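Local coordinates for protein TbiB1 (Thermobaculum terrenum, PDB 5V1V) that binds the leader peptide of a lasso-peptide precursor, probably serving as the PqqD-like recognition element that presents the substrate during RiPP biosynthesis, at residues 4-10 with 82-87. Residues are numbered along the deposited sequence.
Sequences MKISDAV and ELLEGY. With ZN (zinc ion), chain G.
A two-stranded antiparallel sheet joins the N- and C-terminal ends of this PqqD-family winged-helix-like domain. K5 and E85, side chains on one face, form the hydrogen-bonded pair (K5 N to E85 O 2.9 Å, 160°; E85 N to K5 O 2.8 Å, 173°); I6 and L84, on the other, form the non-hydrogen-bonded pair (I6 CA to L84 CA 4.4 Å), I6 meeting W40 and E44 of helix 34-44. A third hydrogen bond is S7 N to L83 O (2.9 Å, 176°). A CB on G86 would lie 3.0 Å from M4 CA and, at phi/psi 88/3, jam against E85 O. M4 (p, t, t) rests SD on the groove where L84 CD2 (4.2 Å) meets the Y87 ring edge (CD1 4.3 Å); L84 (t, p) brings CD1 to K5 O (3.5 Å). A type I turn (V10 N to S7 O 3.2 Å) brings V10 CG2 to L83 CD2 (3.6 Å), while L83 also packs on the bound leader peptide. E82 (phi 63°) is C-prime of helix 64-80's Schellman motif. Zinc is held by E82 OE1 at 1.9 Å, E85 OE1 at 2.1 Å and two waters, one donating to L84 O at 2.7 Å.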
loop_
_atom_site.group_PDB
_atom_site.type_symbol
_atom_site.label_atom_id
_atom_site.label_comp_id
_atom_site.label_asym_id
_atom_site.label_seq_id
_atom_site.Cartn_x
_atom_site.Cartn_y
_atom_site.Cartn_z
ATOM N N MET A 4 2.275 10.700 7.668
ATOM C CA MET A 4 2.983 9.466 7.306
ATOM C C MET A 4 3.533 9.522 5.883
ATOM O O MET A 4 3.141 10.382 5.089
ATOM C CB MET A 4 2.075 8.239 7.499
ATOM C CG MET A 4 0.840 8.225 6.618
ATOM S SD MET A 4 -0.229 6.796 6.864
ATOM C CE MET A 4 -1.003 6.727 5.257
ATOM N N LYS A 5 4.456 8.615 5.567
ATOM C CA LYS A 5 5.032 8.536 4.226
ATOM C C LYS A 5 5.666 7.177 3.950
ATOM O O LYS A 5 6.052 6.468 4.862
ATOM C CB LYS A 5 6.084 9.626 4.017
ATOM C CG LYS A 5 7.379 9.431 4.784
ATOM C CD LYS A 5 8.362 10.522 4.399
ATOM C CE LYS A 5 9.767 9.968 4.340
ATOM N NZ LYS A 5 10.740 11.083 4.248
ATOM N N ILE A 6 5.802 6.838 2.673
ATOM C CA ILE A 6 6.606 5.691 2.265
ATOM C C ILE A 6 8.047 5.846 2.774
ATOM O O ILE A 6 8.610 6.950 2.764
ATOM C CB ILE A 6 6.572 5.530 0.735
ATOM C CG1 ILE A 6 5.154 5.134 0.313
ATOM C CG2 ILE A 6 7.647 4.556 0.246
ATOM C CD1 ILE A 6 4.929 5.283 -1.166
ATOM N N SER A 7 8.638 4.747 3.244
ATOM C CA SER A 7 10.023 4.773 3.685
ATOM C C SER A 7 10.949 5.233 2.559
ATOM O O SER A 7 10.807 4.800 1.405
ATOM C CB SER A 7 10.461 3.391 4.166
ATOM O OG SER A 7 11.869 3.308 4.290
ATOM N N ASP A 8 11.929 6.069 2.915
ATOM C CA ASP A 8 12.933 6.529 1.959
ATOM C C ASP A 8 13.835 5.397 1.467
ATOM O O ASP A 8 14.577 5.571 0.502
ATOM C CB ASP A 8 13.789 7.644 2.571
ATOM C CG ASP A 8 13.031 8.946 2.726
ATOM O OD1 ASP A 8 12.153 9.242 1.888
ATOM O OD2 ASP A 8 13.325 9.677 3.696
ATOM N N ALA A 9 13.776 4.245 2.128
ATOM C CA ALA A 9 14.583 3.087 1.749
ATOM C C ALA A 9 13.922 2.166 0.720
ATOM O O ALA A 9 14.513 1.180 0.298
ATOM C CB ALA A 9 14.987 2.298 2.985
ATOM N N VAL A 10 12.708 2.506 0.302
ATOM C CA VAL A 10 11.924 1.647 -0.585
ATOM C C VAL A 10 12.000 2.104 -2.040
ATOM O O VAL A 10 11.811 3.287 -2.346
ATOM C CB VAL A 10 10.452 1.552 -0.115
ATOM C CG1 VAL A 10 9.618 0.730 -1.082
ATOM C CG2 VAL A 10 10.385 0.913 1.258
ATOM N N GLU A 82 8.346 -2.084 7.623
ATOM C CA GLU A 82 9.190 -0.883 7.475
ATOM C C GLU A 82 9.090 -0.259 6.083
ATOM O O GLU A 82 10.016 0.401 5.593
ATOM C CB GLU A 82 10.643 -1.141 7.926
ATOM C CG GLU A 82 10.742 -1.529 9.401
ATOM C CD GLU A 82 10.078 -0.524 10.337
ATOM O OE1 GLU A 82 10.309 0.699 10.179
ATOM O OE2 GLU A 82 9.325 -0.942 11.243
ATOM N N LEU A 83 7.929 -0.448 5.462
ATOM C CA LEU A 83 7.653 0.114 4.148
ATOM C C LEU A 83 6.996 1.485 4.233
ATOM O O LEU A 83 7.064 2.263 3.278
ATOM C CB LEU A 83 6.782 -0.833 3.311
ATOM C CG LEU A 83 7.389 -2.215 3.011
ATOM C CD1 LEU A 83 6.318 -3.182 2.532
ATOM C CD2 LEU A 83 8.501 -2.109 1.978
ATOM N N LEU A 84 6.374 1.760 5.379
ATOM C CA LEU A 84 5.606 2.976 5.639
ATOM C C LEU A 84 6.013 3.500 6.990
ATOM O O LEU A 84 6.090 2.724 7.963
ATOM C CB LEU A 84 4.102 2.663 5.650
ATOM C CG LEU A 84 3.121 3.787 5.999
ATOM C CD1 LEU A 84 3.018 4.761 4.837
ATOM C CD2 LEU A 84 1.755 3.187 6.302
ATOM N N GLU A 85 6.276 4.807 7.046
ATOM C CA GLU A 85 6.683 5.476 8.274
ATOM C C GLU A 85 5.633 6.455 8.770
ATOM O O GLU A 85 4.908 7.057 7.980
ATOM C CB GLU A 85 8.030 6.188 8.089
ATOM C CG GLU A 85 9.170 5.280 7.640
ATOM C CD GLU A 85 9.446 4.114 8.583
ATOM O OE1 GLU A 85 8.914 4.100 9.714
ATOM O OE2 GLU A 85 10.206 3.198 8.198
ATOM N N GLY A 86 5.570 6.606 10.091
ATOM C CA GLY A 86 4.663 7.552 10.729
ATOM C C GLY A 86 3.281 7.013 11.040
ATOM O O GLY A 86 2.437 7.749 11.533
ATOM N N TYR A 87 3.035 5.732 10.768
ATOM C CA TYR A 87 1.701 5.186 10.969
ATOM C C TYR A 87 1.254 5.168 12.440
ATOM O O TYR A 87 2.016 4.795 13.330
ATOM C CB TYR A 87 1.545 3.787 10.355
ATOM C CG TYR A 87 0.142 3.285 10.579
ATOM C CD1 TYR A 87 -0.898 3.704 9.751
ATOM C CD2 TYR A 87 -0.164 2.465 11.670
ATOM C CE1 TYR A 87 -2.200 3.290 9.975
ATOM C CE2 TYR A 87 -1.468 2.054 11.905
ATOM C CZ TYR A 87 -2.472 2.468 11.050
ATOM O OH TYR A 87 -3.764 2.068 11.262
HETATM ZN ZN ZN G . 9.294 2.287 10.621
HETATM O O HOH W 1 12.549 1.975 6.518
HETATM O O HOH W 2 7.590 1.425 9.794
HETATM O O HOH W 3 10.818 3.274 11.471
#